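Local coordinates for purine nucleoside phosphorylase (Schistosoma mansoni, PDB 5KO5), which catalyses the phosphorolysis of purine nucleosides to a free base and ribose 1-phosphate, and is captured here with cytosine bound, at residues Pro225-Ala230 with Ile235-Val240; Asp17-Val22 with Gly68-Gly73; Arg78-Met83 with Glu279-Leu284. One frame throughout, in Å; residues are numbered along the deposited sequence.

In the fold
All three contacts place a helix against the same mixed sheet, and their centres lie 15 to 20 Å apart. Contact 2 comes first along the chain, joining helix 9-23 to strand 69-75. Contact 3 then brings strand 78-84 together with the end of helix 259-283, and contact 1, between helix 224-232 and strand 236-246, falls within the long excursion that separates its segments. Contacts 2 and 3 adjoin through neighbouring antiparallel strands, where Val71 pairs with Ala82 and Gly73 with Ile80. Leu238 and Ile280 join contacts 1 and 3. One sheet thus carries the packing of helices near both ends of the chain, and its strand 236-246 also supplies Asn245 to the cytosine pocket.

Contact 1 (Pro225-Ala230 with Ile235-Val240); sequences PEVIIA and IKVLAV
Ala230, near the end of helix 224-232, packs on Ile235 and Val237 at the start of strand 236-246, closing a short alpha-to-beta connection in the alpha/beta fold of the phosphorylase superfamily. The tight part lies beside the connection, where the CA atoms of Ala230 and Ile235 are 4.8 Å apart. At this spacing the two residues meet at the roots of their side chains, with Ala230 CB 3.9 Å from Ile235 CB. The same methyl has a second neighbour in Val237 CG2, at 3.7 Å. With CG1 of Val237 anti to the backbone N (chi1 174°), its two methyls divide the helix between them: CG2 takes Ala230, while CG1 turns to Val227.

Packing relaxes away from the connection. The CA atoms of Val227 and Val237 are 6.7 Å apart, and these two side chains cross at about a right angle, touching through Val227 CG2 and Val237 CG1 at 4.0 Å. Two residues further along the strand, the CB of Ala239 still points toward the helix, but it packs on Ile134 of strand 131-139. Lys236 marks the solvent side: it alternates with Ile235 and Val237, its CB directed away from the helix, and is exposed. Strand 112-121 adds to the apolar layer, with Leu113 touching both Ala230 and Ile235, and Ile115 touching Val227. Further along, strand 236-246 carries Asn245, with Ser247 just beyond it, into the cytosine pocket.

A backbone bond fastens the tight end: Ile235 N donates to Ala230 O over 2.9 Å. Its N-H...O angle of 157° is fairly straight, although the nitrogen sits 41° above the plane of the Ala230 carbonyl.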
loop_
_atom_site.group_PDB
_atom_site.type_symbol
_atom_site.label_atom_id
_atom_site.label_comp_id
_atom_site.label_asym_id
_atom_site.label_seq_id
_atom_site.Cartn_x
_atom_site.Cartn_y
_atom_site.Cartn_z
ATOM N N PRO A 225 0.063 -11.388 7.887
ATOM C CA PRO A 225 1.485 -11.679 7.603
ATOM C C PRO A 225 1.902 -13.054 8.089
ATOM O O PRO A 225 2.541 -13.811 7.346
ATOM C CB PRO A 225 2.236 -10.546 8.327
ATOM C CG PRO A 225 1.208 -9.407 8.381
ATOM C CD PRO A 225 -0.103 -10.116 8.624
ATOM N N GLU A 226 1.482 -13.417 9.301
ATOM C CA GLU A 226 1.841 -14.723 9.845
ATOM C C GLU A 226 1.188 -15.838 9.054
ATOM O O GLU A 226 1.819 -16.878 8.813
ATOM C CB GLU A 226 1.411 -14.821 11.310
ATOM C CG GLU A 226 2.176 -13.921 12.239
ATOM C CD GLU A 226 1.440 -12.641 12.553
ATOM O OE1 GLU A 226 0.840 -12.072 11.628
ATOM O OE2 GLU A 226 1.466 -12.203 13.726
ATOM N N VAL A 227 -0.080 -15.655 8.667
ATOM C CA VAL A 227 -0.781 -16.638 7.847
ATOM C C VAL A 227 -0.018 -16.907 6.561
ATOM O O VAL A 227 0.122 -18.060 6.133
ATOM C CB VAL A 227 -2.219 -16.168 7.549
ATOM C CG1 VAL A 227 -2.869 -17.084 6.520
ATOM C CG2 VAL A 227 -3.055 -16.129 8.825
ATOM N N ILE A 228 0.479 -15.848 5.918
ATOM C CA ILE A 228 1.152 -16.010 4.636
ATOM C C ILE A 228 2.477 -16.735 4.814
ATOM O O ILE A 228 2.809 -17.631 4.034
ATOM C CB ILE A 228 1.300 -14.646 3.951
ATOM C CG1 ILE A 228 -0.075 -14.199 3.452
ATOM C CG2 ILE A 228 2.324 -14.693 2.809
ATOM C CD1 ILE A 228 -0.123 -12.757 2.915
ATOM N N ILE A 229 3.249 -16.382 5.847
ATOM C CA ILE A 229 4.517 -17.077 6.064
ATOM C C ILE A 229 4.265 -18.545 6.377
ATOM O O ILE A 229 4.964 -19.429 5.865
ATOM C CB ILE A 229 5.355 -16.375 7.155
ATOM C CG1 ILE A 229 5.705 -14.944 6.732
ATOM C CG2 ILE A 229 6.631 -17.186 7.433
ATOM C CD1 ILE A 229 6.421 -14.827 5.370
ATOM N N ALA A 230 3.251 -18.828 7.199
ATOM C CA ALA A 230 2.906 -20.213 7.515
ATOM C C ALA A 230 2.478 -20.970 6.260
ATOM O O ALA A 230 2.960 -22.083 5.997
ATOM C CB ALA A 230 1.794 -20.239 8.566
ATOM N N ILE A 235 2.564 -24.832 6.797
ATOM C CA ILE A 235 1.937 -24.927 8.109
ATOM C C ILE A 235 0.463 -24.574 7.956
ATOM O O ILE A 235 0.118 -23.533 7.379
ATOM C CB ILE A 235 2.638 -23.985 9.107
ATOM C CG1 ILE A 235 4.064 -24.467 9.388
ATOM C CG2 ILE A 235 1.844 -23.870 10.409
ATOM C CD1 ILE A 235 4.854 -23.527 10.265
ATOM N N LYS A 236 -0.411 -25.441 8.464
ATOM C CA LYS A 236 -1.845 -25.181 8.434
ATOM C C LYS A 236 -2.194 -24.160 9.508
ATOM O O LYS A 236 -1.542 -24.091 10.549
ATOM C CB LYS A 236 -2.615 -26.483 8.685
ATOM C CG LYS A 236 -2.408 -27.535 7.609
ATOM C CD LYS A 236 -3.260 -28.767 7.908
ATOM C CE LYS A 236 -3.040 -29.858 6.881
ATOM N NZ LYS A 236 -1.646 -30.376 6.932
ATOM N N VAL A 237 -3.237 -23.374 9.258
ATOM C CA VAL A 237 -3.572 -22.247 10.121
ATOM C C VAL A 237 -5.045 -22.283 10.502
ATOM O O VAL A 237 -5.907 -22.539 9.655
ATOM C CB VAL A 237 -3.263 -20.897 9.440
ATOM C CG1 VAL A 237 -3.759 -19.742 10.312
ATOM C CG2 VAL A 237 -1.782 -20.752 9.177
ATOM N N LEU A 238 -5.323 -22.007 11.778
ATOM C CA LEU A 238 -6.642 -21.618 12.260
ATOM C C LEU A 238 -6.483 -20.229 12.858
ATOM O O LEU A 238 -5.623 -20.029 13.721
ATOM C CB LEU A 238 -7.126 -22.561 13.364
ATOM C CG LEU A 238 -8.417 -22.099 14.040
ATOM C CD1 LEU A 238 -9.605 -22.182 13.079
ATOM C CD2 LEU A 238 -8.686 -22.918 15.291
ATOM N N ALA A 239 -7.280 -19.270 12.389
ATOM C CA ALA A 239 -7.208 -17.900 12.877
ATOM C C ALA A 239 -8.596 -17.480 13.320
ATOM O O ALA A 239 -9.560 -17.646 12.568
ATOM C CB ALA A 239 -6.710 -16.958 11.778
ATOM N N VAL A 240 -8.697 -16.936 14.536
ATOM C CA VAL A 240 -9.978 -16.564 15.126
ATOM C C VAL A 240 -9.897 -15.117 15.588
ATOM O O VAL A 240 -8.984 -14.757 16.337
ATOM C CB VAL A 240 -10.332 -17.485 16.309
ATOM C CG1 VAL A 240 -11.644 -17.040 16.956
ATOM C CG2 VAL A 240 -10.406 -18.928 15.833
#

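Contact 2 (Asp17-Val22 with Gly68-Gly73); sequences DYIKRV and GNLVLG
Between Asp17-Val22 of helix 9-23 and Gly68-Gly73 of strand 69-75, the backbones come nearest at Ile19 and Leu70, whose CA atoms are 8.9 Å apart, a spacing bridged by side chains. Ile19 reaches across from the helix, and its two branches have separate partners. The longer branch starts at CG1, which lies anti to the carbonyl carbon and beside the backbone N (chi1 -66°), and ends in CD1, 3.6 Å from Leu70 CD2. Behind that closest approach, Ile19 CG1 is also near Leu70 CD2, at 4.1 Å, so one leucine methyl sits against the outer half of the branch. The shorter branch, the CG2 methyl, faces both methyls of Leu72, with CD1 at 4.0 Å and CD2 at 4.1 Å from Ile19 CG2.

Leu70 and Leu72 are two residues apart on the strand and therefore lie on the same face of the sheet, which lets a single isoleucine rest against both. Each leucine crosses it at about a right angle. The strand they belong to is the middle one of an antiparallel set: it pairs with strand 47-51 at one edge and forms a beta hairpin with strand 78-84 at the other. In this alpha/beta fold the N-terminal helix packs on one face of the sheet at strand 69-75. Val104 and Leu108 of helix 95-108 and Ile55 also touch Ile19, adding apolar neighbours.

The first torsion of Leu70 departs from the staggered anti position (chi1 -143°), a setting that carries CD2 to the isoleucine while the side chain also packs on Val81 and Met83. Next in the helix, the exposed Lys20 has its CB directed away from the strand, and its NZ makes a long intrahelical salt bridge of 4.0 Å with Asp17 OD1.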
loop_
_atom_site.group_PDB
_atom_site.type_symbol
_atom_site.label_atom_id
_atom_site.label_comp_id
_atom_site.label_asym_id
_atom_site.label_seq_id
_atom_site.Cartn_x
_atom_site.Cartn_y
_atom_site.Cartn_z
ATOM N N ASP A 17 18.298 -24.375 16.443
ATOM C CA ASP A 17 19.304 -25.149 17.169
ATOM C C ASP A 17 19.410 -24.693 18.618
ATOM O O ASP A 17 19.465 -25.519 19.540
ATOM C CB ASP A 17 20.663 -25.010 16.486
ATOM C CG ASP A 17 20.771 -25.832 15.225
ATOM O OD1 ASP A 17 19.900 -26.698 15.001
ATOM O OD2 ASP A 17 21.738 -25.618 14.464
ATOM N N TYR A 18 19.457 -23.377 18.840
ATOM C CA TYR A 18 19.526 -22.861 20.202
ATOM C C TYR A 18 18.300 -23.282 20.999
ATOM O O TYR A 18 18.413 -23.749 22.135
ATOM C CB TYR A 18 19.646 -21.335 20.176
ATOM C CG TYR A 18 19.643 -20.696 21.553
ATOM C CD1 TYR A 18 20.813 -20.579 22.296
ATOM C CD2 TYR A 18 18.462 -20.210 22.109
ATOM C CE1 TYR A 18 20.807 -19.994 23.549
ATOM C CE2 TYR A 18 18.444 -19.630 23.360
ATOM C CZ TYR A 18 19.619 -19.523 24.077
ATOM O OH TYR A 18 19.604 -18.942 25.322
ATOM N N ILE A 19 17.116 -23.118 20.410
ATOM C CA ILE A 19 15.869 -23.424 21.105
ATOM C C ILE A 19 15.787 -24.908 21.447
ATOM O O ILE A 19 15.376 -25.281 22.553
ATOM C CB ILE A 19 14.673 -22.963 20.251
ATOM C CG1 ILE A 19 14.653 -21.438 20.124
ATOM C CG2 ILE A 19 13.361 -23.486 20.839
ATOM C CD1 ILE A 19 13.938 -20.963 18.880
ATOM N N LYS A 20 16.169 -25.776 20.507
ATOM C CA LYS A 20 16.118 -27.212 20.765
ATOM C C LYS A 20 17.007 -27.594 21.941
ATOM O O LYS A 20 16.620 -28.416 22.783
ATOM C CB LYS A 20 16.514 -27.993 19.511
ATOM C CG LYS A 20 15.420 -28.057 18.456
ATOM C CD LYS A 20 15.759 -29.008 17.321
ATOM C CE LYS A 20 16.716 -28.381 16.329
ATOM N NZ LYS A 20 16.848 -29.210 15.097
ATOM N N ARG A 21 18.200 -26.999 22.021
ATOM C CA ARG A 21 19.105 -27.286 23.130
ATOM C C ARG A 21 18.495 -26.862 24.458
ATOM O O ARG A 21 18.464 -27.637 25.420
ATOM C CB ARG A 21 20.423 -26.546 22.924
ATOM C CG ARG A 21 21.381 -27.156 21.921
ATOM C CD ARG A 21 22.504 -26.169 21.650
ATOM N NE ARG A 21 22.799 -25.372 22.839
ATOM C CZ ARG A 21 23.179 -24.098 22.812
ATOM N NH1 ARG A 21 23.422 -23.452 23.946
ATOM N NH2 ARG A 21 23.307 -23.467 21.652
ATOM N N VAL A 22 18.012 -25.623 24.530
ATOM C CA VAL A 22 17.622 -25.043 25.810
ATOM C C VAL A 22 16.272 -25.575 26.295
ATOM O O VAL A 22 16.018 -25.617 27.503
ATOM C CB VAL A 22 17.659 -23.506 25.700
ATOM C CG1 VAL A 22 17.253 -22.855 27.003
ATOM C CG2 VAL A 22 19.051 -23.048 25.303
ATOM N N GLY A 68 8.679 -10.299 25.429
ATOM C CA GLY A 68 9.113 -10.959 24.213
ATOM C C GLY A 68 9.777 -12.290 24.503
ATOM O O GLY A 68 11.004 -12.363 24.627
ATOM N N ASN A 69 8.974 -13.351 24.635
ATOM C CA ASN A 69 9.465 -14.674 24.994
ATOM C C ASN A 69 8.854 -15.713 24.071
ATOM O O ASN A 69 7.699 -15.584 23.655
ATOM C CB ASN A 69 9.027 -15.074 26.407
ATOM C CG ASN A 69 9.635 -14.210 27.485
ATOM O OD1 ASN A 69 10.832 -13.910 27.463
ATOM N ND2 ASN A 69 8.817 -13.820 28.450
ATOM N N LEU A 70 9.638 -16.737 23.752
ATOM C CA LEU A 70 9.115 -17.980 23.205
ATOM C C LEU A 70 8.892 -18.934 24.371
ATOM O O LEU A 70 9.787 -19.123 25.198
ATOM C CB LEU A 70 10.140 -18.582 22.249
ATOM C CG LEU A 70 9.639 -19.279 20.990
ATOM C CD1 LEU A 70 8.836 -18.315 20.121
ATOM C CD2 LEU A 70 10.825 -19.839 20.216
ATOM N N VAL A 71 7.701 -19.519 24.450
ATOM C CA VAL A 71 7.341 -20.417 25.544
ATOM C C VAL A 71 7.010 -21.782 24.955
ATOM O O VAL A 71 6.133 -21.894 24.089
ATOM C CB VAL A 71 6.166 -19.865 26.368
ATOM C CG1 VAL A 71 5.883 -20.766 27.565
ATOM C CG2 VAL A 71 6.455 -18.433 26.814
ATOM N N LEU A 72 7.714 -22.815 25.413
ATOM C CA LEU A 72 7.501 -24.174 24.944
ATOM C C LEU A 72 7.068 -25.058 26.101
ATOM O O LEU A 72 7.511 -24.881 27.240
ATOM C CB LEU A 72 8.775 -24.765 24.324
ATOM C CG LEU A 72 9.252 -24.072 23.046
ATOM C CD1 LEU A 72 10.318 -23.034 23.354
ATOM C CD2 LEU A 72 9.752 -25.092 22.041
ATOM N N GLY A 73 6.209 -26.025 25.793
ATOM C CA GLY A 73 5.752 -26.962 26.809
ATOM C C GLY A 73 4.588 -27.776 26.298
ATOM O O GLY A 73 4.437 -27.974 25.091
#

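Contact 3 (Arg78-Met83 with Glu279-Leu284); sequences RKIVAM and EIITRL
Arg78 and Ile281 account for most of the surface buried here, with Ile80 next. The aliphatic part of Arg78 lies across the isoleucine: Arg78 CB is 3.8 Å from Ile281 CG2, and the two side chains meet at a slant. One carbon further along, Arg78 CG comes within 3.5 Å of the Ile281 carbonyl oxygen. The arginine then bends twice (chi2 -61°, chi3 -49°), which turns the chain along the helix, so that NH1 arrives beside Leu284.

Leu284 is the first residue to leave helical backbone angles. Arg78 NH1 lies 3.9 Å from Leu284 CB, and Leu284 O stands near the guanidinium plane, at its edge, 3.6 Å from Arg78 NH1. A water lies in that plane, also at the guanidinium edge, with its oxygen 2.9 Å from Ile281 O; its links to Arg78 NH1 and Leu284 O are too short to rely on, so a water bridge between arginine and helix end remains doubtful. The second terminal nitrogen, NH2, forms a salt bridge with Asp28, just before the neighbouring strand 29-32. A cation set among carbonyls at the C-terminal end of a helix would probably also be stabilised by the field of that helix.

Ile80 continues the apolar side more loosely, its CG2 4.4 Å from Ile281 CG2, and Ile29 of the adjoining parallel strand touches Arg78, Ile80 and Leu284. The last helical turn is itself held by Thr282 OG1, which donates to Glu279 O. The arrangement belongs to the alpha/beta fold of the phosphorylase superfamily, in which the long helix 259-283 packs by its last turn on the mixed sheet at strand 78-84.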
loop_
_atom_site.group_PDB
_atom_site.type_symbol
_atom_site.label_atom_id
_atom_site.label_comp_id
_atom_site.label_asym_id
_atom_site.label_seq_id
_atom_site.Cartn_x
_atom_site.Cartn_y
_atom_site.Cartn_z
ATOM N N ARG A 78 -0.365 -32.156 24.125
ATOM C CA ARG A 78 0.374 -31.875 22.904
ATOM C C ARG A 78 1.506 -30.901 23.197
ATOM O O ARG A 78 1.400 -30.044 24.079
ATOM C CB ARG A 78 -0.547 -31.285 21.830
ATOM C CG ARG A 78 -1.774 -32.137 21.523
ATOM C CD ARG A 78 -1.398 -33.522 20.992
ATOM N NE ARG A 78 -0.421 -33.454 19.905
ATOM C CZ ARG A 78 -0.730 -33.319 18.617
ATOM N NH1 ARG A 78 -1.997 -33.229 18.233
ATOM N NH2 ARG A 78 0.235 -33.271 17.708
ATOM N N LYS A 79 2.594 -31.031 22.444
ATOM C CA LYS A 79 3.753 -30.167 22.613
ATOM C C LYS A 79 3.574 -28.932 21.743
ATOM O O LYS A 79 3.271 -29.042 20.550
ATOM C CB LYS A 79 5.025 -30.918 22.222
ATOM C CG LYS A 79 5.266 -32.156 23.076
ATOM C CD LYS A 79 6.400 -33.012 22.536
ATOM C CE LYS A 79 6.551 -34.296 23.347
ATOM N NZ LYS A 79 7.599 -35.195 22.788
ATOM N N ILE A 80 3.717 -27.753 22.349
ATOM C CA ILE A 80 3.429 -26.507 21.655
ATOM C C ILE A 80 4.572 -25.521 21.853
ATOM O O ILE A 80 5.403 -25.658 22.753
ATOM C CB ILE A 80 2.080 -25.880 22.086
ATOM C CG1 ILE A 80 2.192 -25.242 23.469
ATOM C CG2 ILE A 80 0.950 -26.912 22.057
ATOM C CD1 ILE A 80 2.169 -23.737 23.417
ATOM N N VAL A 81 4.603 -24.518 20.977
ATOM C CA VAL A 81 5.490 -23.368 21.108
ATOM C C VAL A 81 4.648 -22.117 20.910
ATOM O O VAL A 81 3.872 -22.034 19.954
ATOM C CB VAL A 81 6.667 -23.416 20.109
ATOM C CG1 VAL A 81 6.181 -23.630 18.672
ATOM C CG2 VAL A 81 7.505 -22.152 20.206
ATOM N N ALA A 82 4.779 -21.156 21.820
ATOM C CA ALA A 82 3.969 -19.943 21.794
ATOM C C ALA A 82 4.858 -18.716 21.666
ATOM O O ALA A 82 5.935 -18.655 22.265
ATOM C CB ALA A 82 3.169 -19.807 23.093
ATOM N N MET A 83 4.386 -17.717 20.918
ATOM C CA MET A 83 5.013 -16.399 20.934
ATOM C C MET A 83 4.320 -15.550 21.989
ATOM O O MET A 83 3.133 -15.239 21.861
ATOM C CB MET A 83 4.932 -15.728 19.566
ATOM C CG MET A 83 5.718 -16.461 18.508
ATOM S SD MET A 83 5.872 -15.559 16.951
ATOM C CE MET A 83 7.038 -14.268 17.412
ATOM N N GLU A 279 -9.129 -27.053 24.212
ATOM C CA GLU A 279 -9.835 -28.212 23.677
ATOM C C GLU A 279 -9.503 -28.440 22.205
ATOM O O GLU A 279 -9.364 -29.588 21.770
ATOM C CB GLU A 279 -11.344 -28.073 23.895
ATOM C CG GLU A 279 -12.162 -29.268 23.396
ATOM C CD GLU A 279 -11.968 -30.530 24.219
ATOM O OE1 GLU A 279 -11.288 -30.477 25.266
ATOM O OE2 GLU A 279 -12.500 -31.583 23.807
ATOM N N ILE A 280 -9.368 -27.366 21.422
ATOM C CA ILE A 280 -8.929 -27.521 20.035
ATOM C C ILE A 280 -7.594 -28.253 19.987
ATOM O O ILE A 280 -7.413 -29.205 19.219
ATOM C CB ILE A 280 -8.864 -26.158 19.323
ATOM C CG1 ILE A 280 -10.272 -25.588 19.118
ATOM C CG2 ILE A 280 -8.134 -26.294 17.979
ATOM C CD1 ILE A 280 -10.285 -24.120 18.704
ATOM N N ILE A 281 -6.651 -27.836 20.838
ATOM C CA ILE A 281 -5.334 -28.469 20.884
ATOM C C ILE A 281 -5.452 -29.959 21.207
ATOM O O ILE A 281 -4.855 -30.806 20.529
ATOM C CB ILE A 281 -4.413 -27.720 21.865
ATOM C CG1 ILE A 281 -4.075 -26.333 21.313
ATOM C CG2 ILE A 281 -3.140 -28.516 22.132
ATOM C CD1 ILE A 281 -3.393 -25.411 22.312
ATOM N N THR A 282 -6.231 -30.305 22.240
ATOM C CA THR A 282 -6.377 -31.716 22.605
ATOM C C THR A 282 -7.029 -32.528 21.495
ATOM O O THR A 282 -6.783 -33.736 21.383
ATOM C CB THR A 282 -7.197 -31.881 23.887
ATOM O OG1 THR A 282 -8.591 -31.737 23.589
ATOM C CG2 THR A 282 -6.805 -30.864 24.919
ATOM N N ARG A 283 -7.861 -31.892 20.671
ATOM C CA ARG A 283 -8.633 -32.598 19.655
ATOM C C ARG A 283 -7.960 -32.624 18.286
ATOM O O ARG A 283 -8.434 -33.337 17.394
ATOM C CB ARG A 283 -10.037 -31.991 19.548
ATOM C CG ARG A 283 -10.864 -32.124 20.827
ATOM C CD ARG A 283 -11.689 -33.402 20.835
ATOM N NE ARG A 283 -12.750 -33.358 19.836
ATOM C CZ ARG A 283 -13.946 -32.819 20.042
ATOM N NH1 ARG A 283 -14.237 -32.279 21.219
ATOM N NH2 ARG A 283 -14.849 -32.819 19.075
ATOM N N LEU A 284 -6.878 -31.874 18.102
ATOM C CA LEU A 284 -6.179 -31.865 16.827
ATOM C C LEU A 284 -5.739 -33.274 16.444
ATOM O O LEU A 284 -5.400 -34.084 17.317
ATOM C CB LEU A 284 -4.950 -30.964 16.917
ATOM C CG LEU A 284 -5.338 -29.494 16.899
ATOM C CD1 LEU A 284 -4.131 -28.588 17.031
ATOM C CD2 LEU A 284 -6.107 -29.206 15.632
HETATM O O HOH W 1 -4.201 -33.419 19.423
#